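Local coordinates for protein peptidoglycan-N-acetylglucosamine deacetylase BC_1974 (Bacillus cereus, PDB 5N1P) that removes the acetyl group from N-acetylglucosamine residues of peptidoglycan, a hydrolysis that depends on a bound divalent metal such as zinc, at residues 10-15 / 32-37. Numbering follows the deposited sequence.
With ZN (zinc ion), chain F; 8GK (~{N}-oxidanylnaphthalene-1-carboxamide), chain E.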
loop_
_atom_site.group_PDB
_atom_site.type_symbol
_atom_site.label_atom_id
_atom_site.label_comp_id
_atom_site.label_asym_id
_atom_site.label_seq_id
_atom_site.Cartn_x
_atom_site.Cartn_y
_atom_site.Cartn_z
ATOM N N ASP A 10 1.459 4.698 4.418
ATOM C CA ASP A 10 1.717 5.683 5.483
ATOM C C ASP A 10 1.311 7.105 5.097
ATOM O O ASP A 10 1.443 8.021 5.912
ATOM C CB ASP A 10 3.186 5.710 5.957
ATOM C CG ASP A 10 3.672 4.382 6.553
ATOM O OD1 ASP A 10 2.864 3.485 6.859
ATOM O OD2 ASP A 10 4.901 4.244 6.748
ATOM N N GLY A 11 0.799 7.296 3.886
ATOM C CA GLY A 11 0.420 8.625 3.435
ATOM C C GLY A 11 -1.032 9.011 3.702
ATOM O O GLY A 11 -1.724 8.376 4.517
ATOM N N PRO A 12 -1.517 10.062 3.024
ATOM C CA PRO A 12 -0.736 10.866 2.070
ATOM C C PRO A 12 0.269 11.788 2.738
ATOM O O PRO A 12 0.300 11.946 3.967
ATOM C CB PRO A 12 -1.799 11.704 1.335
ATOM C CG PRO A 12 -3.125 11.072 1.672
ATOM C CD PRO A 12 -2.940 10.445 3.033
ATOM N N GLY A 13 1.100 12.410 1.919
ATOM C CA GLY A 13 2.135 13.281 2.440
ATOM C C GLY A 13 2.615 14.232 1.372
ATOM O O GLY A 13 2.032 14.310 0.294
ATOM N N LYS A 14 3.699 14.937 1.668
ATOM C CA LYS A 14 4.171 16.013 0.803
ATOM C C LYS A 14 4.869 15.562 -0.489
ATOM O O LYS A 14 5.260 16.399 -1.297
ATOM C CB LYS A 14 5.113 16.925 1.596
ATOM C CG LYS A 14 6.345 16.237 2.137
ATOM C CD LYS A 14 7.233 17.238 2.870
ATOM C CE LYS A 14 8.475 16.579 3.451
ATOM N NZ LYS A 14 8.160 15.570 4.501
ATOM N N TYR A 15 5.017 14.257 -0.695
ATOM C CA TYR A 15 5.622 13.760 -1.934
ATOM C C TYR A 15 4.591 13.043 -2.796
ATOM O O TYR A 15 4.912 12.544 -3.873
ATOM C CB TYR A 15 6.787 12.807 -1.638
ATOM C CG TYR A 15 7.831 13.390 -0.716
ATOM C CD1 TYR A 15 8.664 14.414 -1.144
ATOM C CD2 TYR A 15 7.982 12.916 0.580
ATOM C CE1 TYR A 15 9.619 14.955 -0.308
ATOM C CE2 TYR A 15 8.941 13.446 1.426
ATOM C CZ TYR A 15 9.749 14.471 0.978
ATOM O OH TYR A 15 10.702 15.003 1.810
ATOM N N PHE A 32 -2.799 2.613 -2.595
ATOM C CA PHE A 32 -2.344 3.453 -1.494
ATOM C C PHE A 32 -3.012 3.023 -0.209
ATOM O O PHE A 32 -4.222 2.846 -0.192
ATOM C CB PHE A 32 -2.681 4.931 -1.760
ATOM C CG PHE A 32 -1.893 5.530 -2.885
ATOM C CD1 PHE A 32 -2.313 5.397 -4.197
ATOM C CD2 PHE A 32 -0.698 6.178 -2.631
ATOM C CE1 PHE A 32 -1.569 5.920 -5.235
ATOM C CE2 PHE A 32 0.052 6.721 -3.661
ATOM C CZ PHE A 32 -0.384 6.590 -4.970
ATOM N N PHE A 33 -2.246 2.896 0.871
ATOM C CA PHE A 33 -2.790 2.509 2.170
ATOM C C PHE A 33 -2.542 3.646 3.145
ATOM O O PHE A 33 -1.397 3.965 3.472
ATOM C CB PHE A 33 -2.151 1.192 2.654
ATOM C CG PHE A 33 -2.534 0.002 1.819
ATOM C CD1 PHE A 33 -3.824 -0.521 1.882
ATOM C CD2 PHE A 33 -1.597 -0.609 0.994
ATOM C CE1 PHE A 33 -4.176 -1.634 1.142
ATOM C CE2 PHE A 33 -1.951 -1.730 0.229
ATOM C CZ PHE A 33 -3.235 -2.235 0.302
ATOM N N LEU A 34 -3.631 4.289 3.555
ATOM C CA LEU A 34 -3.562 5.590 4.199
ATOM C C LEU A 34 -3.753 5.525 5.704
ATOM O O LEU A 34 -4.544 4.724 6.204
ATOM C CB LEU A 34 -4.632 6.507 3.605
ATOM C CG LEU A 34 -4.662 6.625 2.074
ATOM C CD1 LEU A 34 -5.685 7.706 1.705
ATOM C CD2 LEU A 34 -3.276 6.956 1.556
ATOM N N ILE A 35 -3.057 6.413 6.409
ATOM C CA ILE A 35 -3.196 6.556 7.858
ATOM C C ILE A 35 -4.210 7.650 8.150
ATOM O O ILE A 35 -4.177 8.704 7.533
ATOM C CB ILE A 35 -1.858 6.892 8.506
ATOM C CG1 ILE A 35 -0.903 5.704 8.343
ATOM C CG2 ILE A 35 -2.059 7.257 9.971
ATOM C CD1 ILE A 35 0.488 5.938 8.905
ATOM N N GLY A 36 -5.126 7.388 9.083
ATOM C CA GLY A 36 -6.248 8.289 9.319
ATOM C C GLY A 36 -5.901 9.751 9.545
ATOM O O GLY A 36 -6.550 10.620 8.983
ATOM N N ALA A 37 -4.879 10.031 10.357
ATOM C CA ALA A 37 -4.494 11.419 10.598
ATOM C C ALA A 37 -4.102 12.124 9.301
ATOM O O ALA A 37 -4.389 13.307 9.121
ATOM C CB ALA A 37 -3.355 11.494 11.614
HETATM ZN ZN ZN F . 3.202 1.587 7.821
HETATM C C1 8GK E . 4.555 -1.099 7.504
HETATM C C2 8GK E . 5.635 -2.015 7.978
HETATM C C3 8GK E . 6.537 -1.537 8.918
HETATM C C4 8GK E . 7.542 -2.371 9.394
HETATM C C5 8GK E . 7.640 -3.687 8.940
HETATM C C6 8GK E . 6.732 -4.164 8.001
HETATM C C7 8GK E . 5.726 -3.325 7.524
HETATM C C8 8GK E . 8.442 -1.876 10.328
HETATM C C9 8GK E . 8.350 -0.564 10.785
HETATM C C10 8GK E . 7.345 0.269 10.304
HETATM C C11 8GK E . 6.440 -0.224 9.373
HETATM O O12 8GK E . 3.709 -0.788 8.318
HETATM N N13 8GK E . 4.537 -0.614 6.264
HETATM O O14 8GK E . 4.022 0.670 6.093
HETATM O O HOH W 1 5.411 2.177 8.014
#
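The Asp-Asp-Gly-Pro motif that follows strand 2-9 in CE4 (NodB-type) deacetylases is bonded here through the backbone of Asp10 and Gly11 to Phe33 and Ile35, at the end of the parallel strand 31-34. Asp10 is the motif's zinc ligand; Asp9, just before it, is probably the proton acceptor. Asp10 N donates to Phe33 O (3.1 Å), and the next residue's carbonyl, Gly11 O, accepts from Ile35 N (3.0 Å, 158° at the hydrogen), so the chain is held to the strand end on both sides of the Asp10-Gly11 peptide. Gly11 O also receives a CA-H contact from Leu34. Held this way, Asp10 presents OD1 to the zinc ion at 2.1 Å, while OD2 accepts a hydrogen bond from the zinc-bound water (2.5 Å); a carboxylate suits the place because its two oxygens can do both. The inhibitor's O12 and O14 bind the same zinc, and His59 and His63 complete its protein ligands. Ile35 has CD1 anti to its CA (chi2 178°), which carries this methyl to 3.6 Å from Asp10 CA, apolar cover beside the backbone of a charged residue. Gly11 has no side chain between loop and strand, and its carbonyl lies against Leu34, with CD2 3.6 Å from Gly11 O. A cis peptide bond then turns the chain into Pro12, whose compact ring crosses the leucine side chain at about a right angle, CD to CD2 3.8 Å. Beyond this meeting, Leu45 of helix 43-51 packs on Pro12 and Val46 on Leu34; strand 55-58 flanks 31-34 on its other edge, and Ile35 occupies the N-cap position of helix 36-41.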